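Local coordinates for uncharacterized protein AF_1514 (Archaeoglobus fulgidus DSM 4304, PDB 3C0F) that is of unknown function but adopts a hot dog fold, a class in which an antiparallel beta sheet wraps around a helix, at residues Ile35-Asp41 and Gln76-Arg82. Residues are numbered along the deposited sequence.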
# COMPACT_ATOMS: atom_id res chain seq x y z
N ILE A 35 3.76 -14.56 7.18
CA ILE A 35 4.24 -14.81 8.53
C ILE A 35 4.59 -13.47 9.17
O ILE A 35 5.61 -12.86 8.83
CB ILE A 35 5.49 -15.74 8.55
CG1 ILE A 35 5.29 -16.98 7.65
CG2 ILE A 35 5.92 -16.08 9.98
CD1 ILE A 35 4.11 -17.87 8.02
N LEU A 36 3.74 -13.00 10.08
CA LEU A 36 3.99 -11.73 10.77
C LEU A 36 5.11 -11.88 11.79
O LEU A 36 5.00 -12.67 12.73
CB LEU A 36 2.72 -11.19 11.43
CG LEU A 36 2.84 -9.82 12.12
CD1 LEU A 36 3.33 -8.72 11.17
CD2 LEU A 36 1.52 -9.44 12.74
N LEU A 37 6.18 -11.12 11.60
CA LEU A 37 7.36 -11.22 12.44
C LEU A 37 7.40 -10.17 13.55
O LEU A 37 7.72 -10.48 14.70
CB LEU A 37 8.64 -11.15 11.59
CG LEU A 37 8.84 -12.28 10.57
CD1 LEU A 37 9.93 -11.91 9.58
CD2 LEU A 37 9.16 -13.61 11.25
N SER A 38 7.06 -8.92 13.21
CA SER A 38 7.09 -7.84 14.19
C SER A 38 6.11 -6.71 13.85
O SER A 38 5.69 -6.56 12.70
CB SER A 38 8.51 -7.28 14.34
OG SER A 38 8.94 -6.61 13.17
N VAL A 39 5.76 -5.94 14.87
CA VAL A 39 4.90 -4.77 14.71
C VAL A 39 5.46 -3.61 15.53
O VAL A 39 6.07 -3.83 16.59
CB VAL A 39 3.42 -5.06 15.11
CG1 VAL A 39 3.32 -5.51 16.56
CG2 VAL A 39 2.53 -3.83 14.87
N HIS A 40 5.27 -2.40 15.03
CA HIS A 40 5.64 -1.19 15.75
C HIS A 40 4.55 -0.14 15.60
O HIS A 40 4.00 0.05 14.52
CB HIS A 40 6.98 -0.64 15.23
CG HIS A 40 7.40 0.64 15.88
ND1 HIS A 40 7.44 1.84 15.20
CD2 HIS A 40 7.80 0.91 17.14
CE1 HIS A 40 7.85 2.79 16.01
NE2 HIS A 40 8.07 2.26 17.20
N ASP A 41 4.25 0.53 16.71
CA ASP A 41 3.32 1.66 16.73
C ASP A 41 4.17 2.92 16.85
O ASP A 41 4.79 3.15 17.89
CB ASP A 41 2.35 1.51 17.91
CG ASP A 41 1.31 2.64 17.99
OD1 ASP A 41 1.57 3.76 17.51
OD2 ASP A 41 0.24 2.40 18.57
N GLN A 76 -0.28 4.66 11.66
CA GLN A 76 0.87 4.72 12.57
C GLN A 76 1.60 3.39 12.80
O GLN A 76 2.64 3.36 13.46
CB GLN A 76 0.46 5.33 13.92
CG GLN A 76 -0.45 4.45 14.79
CD GLN A 76 -1.93 4.75 14.60
OE1 GLN A 76 -2.39 5.00 13.49
NE2 GLN A 76 -2.67 4.72 15.70
N PHE A 77 1.03 2.30 12.28
CA PHE A 77 1.57 0.96 12.53
C PHE A 77 2.45 0.47 11.38
O PHE A 77 2.15 0.72 10.22
CB PHE A 77 0.44 -0.04 12.77
CG PHE A 77 -0.43 0.29 13.95
CD1 PHE A 77 -0.08 -0.14 15.23
CD2 PHE A 77 -1.60 1.03 13.79
CE1 PHE A 77 -0.88 0.17 16.34
CE2 PHE A 77 -2.41 1.34 14.88
CZ PHE A 77 -2.05 0.92 16.16
N GLU A 78 3.54 -0.22 11.71
CA GLU A 78 4.36 -0.90 10.71
C GLU A 78 4.40 -2.38 11.02
O GLU A 78 4.65 -2.78 12.17
CB GLU A 78 5.78 -0.33 10.63
CG GLU A 78 5.87 1.18 10.42
CD GLU A 78 5.98 1.93 11.73
OE1 GLU A 78 6.81 1.52 12.58
OE2 GLU A 78 5.24 2.92 11.92
N PHE A 79 4.15 -3.19 10.00
CA PHE A 79 4.13 -4.64 10.13
C PHE A 79 5.19 -5.25 9.23
O PHE A 79 5.26 -4.92 8.05
CB PHE A 79 2.76 -5.19 9.74
CG PHE A 79 1.63 -4.70 10.60
CD1 PHE A 79 1.27 -5.39 11.75
CD2 PHE A 79 0.94 -3.54 10.27
CE1 PHE A 79 0.23 -4.94 12.56
CE2 PHE A 79 -0.11 -3.07 11.07
CZ PHE A 79 -0.46 -3.77 12.22
N TYR A 80 6.01 -6.13 9.79
CA TYR A 80 7.07 -6.78 9.02
C TYR A 80 6.75 -8.26 8.83
O TYR A 80 6.64 -9.01 9.81
CB TYR A 80 8.43 -6.57 9.70
CG TYR A 80 8.86 -5.13 9.75
CD1 TYR A 80 9.66 -4.59 8.74
CD2 TYR A 80 8.44 -4.28 10.78
CE1 TYR A 80 10.05 -3.25 8.77
CE2 TYR A 80 8.83 -2.94 10.82
CZ TYR A 80 9.63 -2.44 9.81
OH TYR A 80 10.01 -1.12 9.85
N PHE A 81 6.59 -8.65 7.57
CA PHE A 81 6.22 -10.02 7.19
C PHE A 81 7.35 -10.75 6.48
O PHE A 81 8.11 -10.15 5.72
CB PHE A 81 5.04 -10.00 6.20
CG PHE A 81 3.73 -9.57 6.79
CD1 PHE A 81 2.86 -10.51 7.33
CD2 PHE A 81 3.33 -8.24 6.74
CE1 PHE A 81 1.62 -10.12 7.85
CE2 PHE A 81 2.10 -7.84 7.26
CZ PHE A 81 1.24 -8.78 7.82
N ARG A 82 7.43 -12.06 6.73
CA ARG A 82 8.08 -12.98 5.79
C ARG A 82 6.97 -13.65 4.97
O ARG A 82 6.20 -14.46 5.49
CB ARG A 82 8.94 -14.03 6.52
CG ARG A 82 9.64 -15.03 5.57
CD ARG A 82 10.53 -16.03 6.31
NE ARG A 82 9.77 -16.96 7.14
CZ ARG A 82 9.78 -16.99 8.47
NH1 ARG A 82 10.54 -16.13 9.15
NH2 ARG A 82 9.05 -17.88 9.13
O HOH W 1 -1.88 4.03 18.31
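Segments of two neighbouring antiparallel strands at the middle of the hot dog fold sheet, 33-41 and 77-84, pair here around a classic beta bulge; the axes of these short segments approach to 4.6 Å with 140° between their directions. The backbone hydrogen bonds set the register. Ile35 N to Arg82 O (3.0 Å) is returned by Arg82 N to Ile35 O (2.9 Å), and His40 N to Glu78 O (3.0 Å) by Glu78 N to His40 O (2.9 Å). Between these pairs the register slips by one residue: Leu37 and Ser38 both face Tyr80, whose O accepts Leu37 N at 2.8 Å and, weakly, Ser38 N at 3.4 Å, while Tyr80 N reaches Ser38 O at 3.0 Å. The psi of -44° at Leu37, far from extended values, marks the extra residue.

The face of Leu36, Val39, Phe77, Phe79 and Phe81 is mainly apolar, with Asp41 at its end. Leu36 CD1 makes a CH-pi contact 4.0 Å from the Phe81 ring centroid, only 13° off its normal, and Val39 CG2 lies 3.4 Å from Phe79 CE1. Helix 17-23 touches this face, helix 58-65 the other.

That other face, with Ile35, Ser38, His40, Glu78, Tyr80 and Arg82, is mixed. The Arg82 guanidinium lies with one face over Ile35 CB, and His40 ND1 donates to Glu78 OE1 at 2.7 Å. Further hydrogen bonds join Ser38 OG to Trp59 O, Arg82 NH1 to Arg66 O and Glu78 OE2 to Ser42 OG.

Back on the phenylalanine face, Asp41 OD1 accepts from Thr44 N, while one water donates to Asp41 OD2 at 2.7 Å and accepts from Gln76 NE2 at 2.8 Å.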